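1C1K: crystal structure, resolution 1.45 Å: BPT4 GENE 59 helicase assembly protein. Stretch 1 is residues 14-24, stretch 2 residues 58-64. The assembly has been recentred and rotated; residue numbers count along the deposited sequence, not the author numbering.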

# COMPACT_ATOMS: atom_id res chain seq x y z
N ILE A 14 -21.41 -5.58 10.14
CA ILE A 14 -22.11 -4.32 9.88
C ILE A 14 -23.05 -4.47 8.69
O ILE A 14 -23.04 -5.50 8.02
CB ILE A 14 -21.07 -3.19 9.62
CG1 ILE A 14 -20.23 -3.51 8.38
CG2 ILE A 14 -20.16 -3.07 10.84
CD1 ILE A 14 -19.21 -2.43 8.04
N ASP A 15 -23.87 -3.46 8.42
CA ASP A 15 -24.81 -3.56 7.31
C ASP A 15 -24.24 -3.11 5.96
O ASP A 15 -23.12 -2.62 5.88
CB ASP A 15 -26.14 -2.84 7.64
CG ASP A 15 -26.00 -1.34 7.82
OD1 ASP A 15 -24.96 -0.75 7.43
OD2 ASP A 15 -26.96 -0.73 8.36
N GLY A 16 -25.04 -3.30 4.91
CA GLY A 16 -24.61 -2.95 3.57
C GLY A 16 -24.18 -1.51 3.35
O GLY A 16 -23.15 -1.26 2.73
N LYS A 17 -24.97 -0.56 3.84
CA LYS A 17 -24.60 0.83 3.66
C LYS A 17 -23.30 1.13 4.40
O LYS A 17 -22.48 1.93 3.94
CB LYS A 17 -25.70 1.77 4.16
CG LYS A 17 -25.32 3.25 3.99
CD LYS A 17 -26.51 4.19 3.99
CE LYS A 17 -26.04 5.63 3.82
NZ LYS A 17 -26.94 6.62 4.50
N SER A 18 -23.11 0.50 5.55
CA SER A 18 -21.89 0.72 6.33
C SER A 18 -20.68 0.19 5.58
O SER A 18 -19.59 0.77 5.66
CB SER A 18 -22.01 0.06 7.71
OG SER A 18 -23.03 0.69 8.47
N VAL A 19 -20.85 -0.92 4.86
CA VAL A 19 -19.75 -1.49 4.09
C VAL A 19 -19.41 -0.49 2.98
O VAL A 19 -18.24 -0.24 2.69
CB VAL A 19 -20.14 -2.85 3.46
CG1 VAL A 19 -19.06 -3.32 2.49
CG2 VAL A 19 -20.33 -3.89 4.55
N TYR A 20 -20.44 0.11 2.38
CA TYR A 20 -20.21 1.09 1.33
C TYR A 20 -19.44 2.29 1.90
O TYR A 20 -18.52 2.79 1.25
CB TYR A 20 -21.54 1.57 0.75
CG TYR A 20 -21.41 2.86 -0.05
CD1 TYR A 20 -20.94 2.85 -1.36
CD2 TYR A 20 -21.77 4.09 0.51
CE1 TYR A 20 -20.83 4.03 -2.09
CE2 TYR A 20 -21.67 5.27 -0.20
CZ TYR A 20 -21.20 5.23 -1.51
OH TYR A 20 -21.12 6.41 -2.24
N LYS A 21 -19.82 2.74 3.09
CA LYS A 21 -19.16 3.88 3.73
C LYS A 21 -17.69 3.56 4.00
O LYS A 21 -16.82 4.41 3.82
CB LYS A 21 -19.85 4.22 5.05
CG LYS A 21 -21.23 4.84 4.88
CD LYS A 21 -21.79 5.32 6.20
CE LYS A 21 -23.18 5.91 6.02
NZ LYS A 21 -23.92 6.00 7.31
N LEU A 22 -17.43 2.34 4.45
CA LEU A 22 -16.06 1.92 4.72
C LEU A 22 -15.24 1.95 3.43
O LEU A 22 -14.12 2.46 3.40
CB LEU A 22 -16.04 0.51 5.32
CG LEU A 22 -14.65 -0.06 5.65
CD1 LEU A 22 -14.07 0.65 6.88
CD2 LEU A 22 -14.75 -1.57 5.90
N TYR A 23 -15.80 1.41 2.35
CA TYR A 23 -15.11 1.40 1.07
C TYR A 23 -14.80 2.82 0.61
O TYR A 23 -13.68 3.12 0.21
CB TYR A 23 -15.97 0.70 0.01
CG TYR A 23 -15.61 1.09 -1.41
CD1 TYR A 23 -14.38 0.73 -1.96
CD2 TYR A 23 -16.48 1.84 -2.19
CE1 TYR A 23 -14.04 1.10 -3.26
CE2 TYR A 23 -16.15 2.21 -3.49
CZ TYR A 23 -14.93 1.84 -4.02
OH TYR A 23 -14.60 2.22 -5.30
N LEU A 24 -15.81 3.69 0.67
CA LEU A 24 -15.64 5.08 0.24
C LEU A 24 -14.59 5.82 1.04
O LEU A 24 -13.80 6.58 0.47
CB LEU A 24 -16.98 5.83 0.31
CG LEU A 24 -17.04 7.09 -0.56
CD1 LEU A 24 -16.90 6.72 -2.03
CD2 LEU A 24 -18.37 7.81 -0.35
N PHE A 58 -23.48 -5.32 -4.18
CA PHE A 58 -22.11 -5.75 -3.90
C PHE A 58 -21.78 -5.53 -2.43
O PHE A 58 -21.25 -6.42 -1.75
CB PHE A 58 -21.13 -4.96 -4.77
CG PHE A 58 -19.67 -5.27 -4.49
CD1 PHE A 58 -19.10 -6.46 -4.96
CD2 PHE A 58 -18.87 -4.37 -3.80
CE1 PHE A 58 -17.75 -6.74 -4.73
CE2 PHE A 58 -17.52 -4.64 -3.57
CZ PHE A 58 -16.96 -5.83 -4.04
N PHE A 59 -22.11 -4.35 -1.93
CA PHE A 59 -21.83 -4.01 -0.55
C PHE A 59 -22.72 -4.82 0.38
O PHE A 59 -22.31 -5.19 1.49
CB PHE A 59 -22.00 -2.51 -0.37
CG PHE A 59 -21.17 -1.71 -1.33
CD1 PHE A 59 -21.71 -1.22 -2.52
CD2 PHE A 59 -19.81 -1.52 -1.10
CE1 PHE A 59 -20.91 -0.56 -3.46
CE2 PHE A 59 -19.00 -0.87 -2.03
CZ PHE A 59 -19.55 -0.39 -3.22
N GLN A 60 -23.94 -5.12 -0.07
CA GLN A 60 -24.86 -5.93 0.73
C GLN A 60 -24.28 -7.33 0.90
O GLN A 60 -24.20 -7.86 2.02
CB GLN A 60 -26.23 -6.01 0.06
CG GLN A 60 -27.17 -7.04 0.68
CD GLN A 60 -27.49 -6.75 2.14
OE1 GLN A 60 -27.59 -7.67 2.96
NE2 GLN A 60 -27.65 -5.47 2.47
N LYS A 61 -23.85 -7.95 -0.19
CA LYS A 61 -23.29 -9.30 -0.10
C LYS A 61 -22.07 -9.36 0.82
O LYS A 61 -21.95 -10.26 1.65
CB LYS A 61 -22.92 -9.82 -1.50
CG LYS A 61 -24.10 -10.20 -2.37
CD LYS A 61 -24.98 -11.25 -1.69
CE LYS A 61 -24.35 -12.62 -1.76
NZ LYS A 61 -25.35 -13.68 -1.42
N LEU A 62 -21.17 -8.38 0.69
CA LEU A 62 -19.99 -8.37 1.54
C LEU A 62 -20.38 -8.25 3.01
O LEU A 62 -19.79 -8.91 3.87
CB LEU A 62 -19.07 -7.22 1.15
CG LEU A 62 -17.99 -7.53 0.11
CD1 LEU A 62 -18.62 -8.12 -1.14
CD2 LEU A 62 -17.23 -6.25 -0.22
N SER A 63 -21.38 -7.41 3.30
CA SER A 63 -21.83 -7.19 4.67
C SER A 63 -22.37 -8.44 5.35
O SER A 63 -22.27 -8.60 6.57
CB SER A 63 -22.90 -6.10 4.71
OG SER A 63 -24.18 -6.64 4.43
N GLU A 64 -22.97 -9.33 4.57
CA GLU A 64 -23.55 -10.54 5.15
C GLU A 64 -22.51 -11.52 5.65
O GLU A 64 -22.70 -12.18 6.66
CB GLU A 64 -24.44 -11.24 4.12
CG GLU A 64 -25.63 -10.41 3.67
CD GLU A 64 -26.35 -10.98 2.46
OE1 GLU A 64 -25.98 -12.08 2.00
OE2 GLU A 64 -27.28 -10.32 1.96
O HOH W 1 -20.42 -7.27 8.13

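Two helices, 16-24 and 58-64, cross steeply here, their N-to-C directions 105° apart and their axes only 7.7 Å from each other at closest approach. The CA atoms come nearest at the start of the first helix, where those of G16 and Q60 are 4.1 Å apart. Glycine suits this place because it presents bare backbone. A CB on G16 would point toward the second helix; at its ideal position it would lie 4.1 Å from F59 C and 4.1 Å from S63 OG. Without one, the backbone itself becomes a packing surface, and G16 O lies 3.5 Å from F59 CB.

The main bump is F59. Its side chain is a knob set in a hole formed by G16, V19, Y20 and Y23. G16 borders the hole beside F59 CB, and the three side chains in the wall meet the flat phenyl ring differently. Y20 covers one face: its CB lies 4.2 Å from the centroid of the F59 ring, 22° off the normal, a CH-pi contact, and its own ring turns its edge to that face, with centroids 5.4 Å apart and planes at 86°. This arrangement sets the slightly positive hydrogens of one ring against the electron-rich face of the other. V19 borders the phenyl edge, with V19 CG1 4.1 Å from F59 CD2. Y23 extends the pocket further along the helix, its CD2 3.7 Å from F59 CE2, the two rings meeting obliquely at 35°.

V19 is a smaller bump in return. Its branched side chain reaches the second helix at more than one point: CG1 is 4.1 Å from L62 CB, while CG2 comes within 3.4 Å of S63 CB. The small serine leaves room for this approach and for the turn entering the first helix, since S63 CB also lies 3.4 Å from I14 O and 3.5 Å from D15 C. Its hydroxyl is satisfied within its own helix, S63 OG donating to Q60 O at 2.7 Å, so a polar residue can be buried here without a partner across the interface.

No direct hydrogen bond joins the stretches; the fit rests on shape and apolar contact, with a polar link through water 1, which accepts from I14 N and donates to S63 O, each at 2.8 Å. The turn leading into the first helix is secured separately by D15, the N-cap, whose OD1 accepts from S18 N at 2.9 Å and from S18 OG at 2.6 Å. The CB of D15 points away from the second helix, and the residue meets S63 through its backbone.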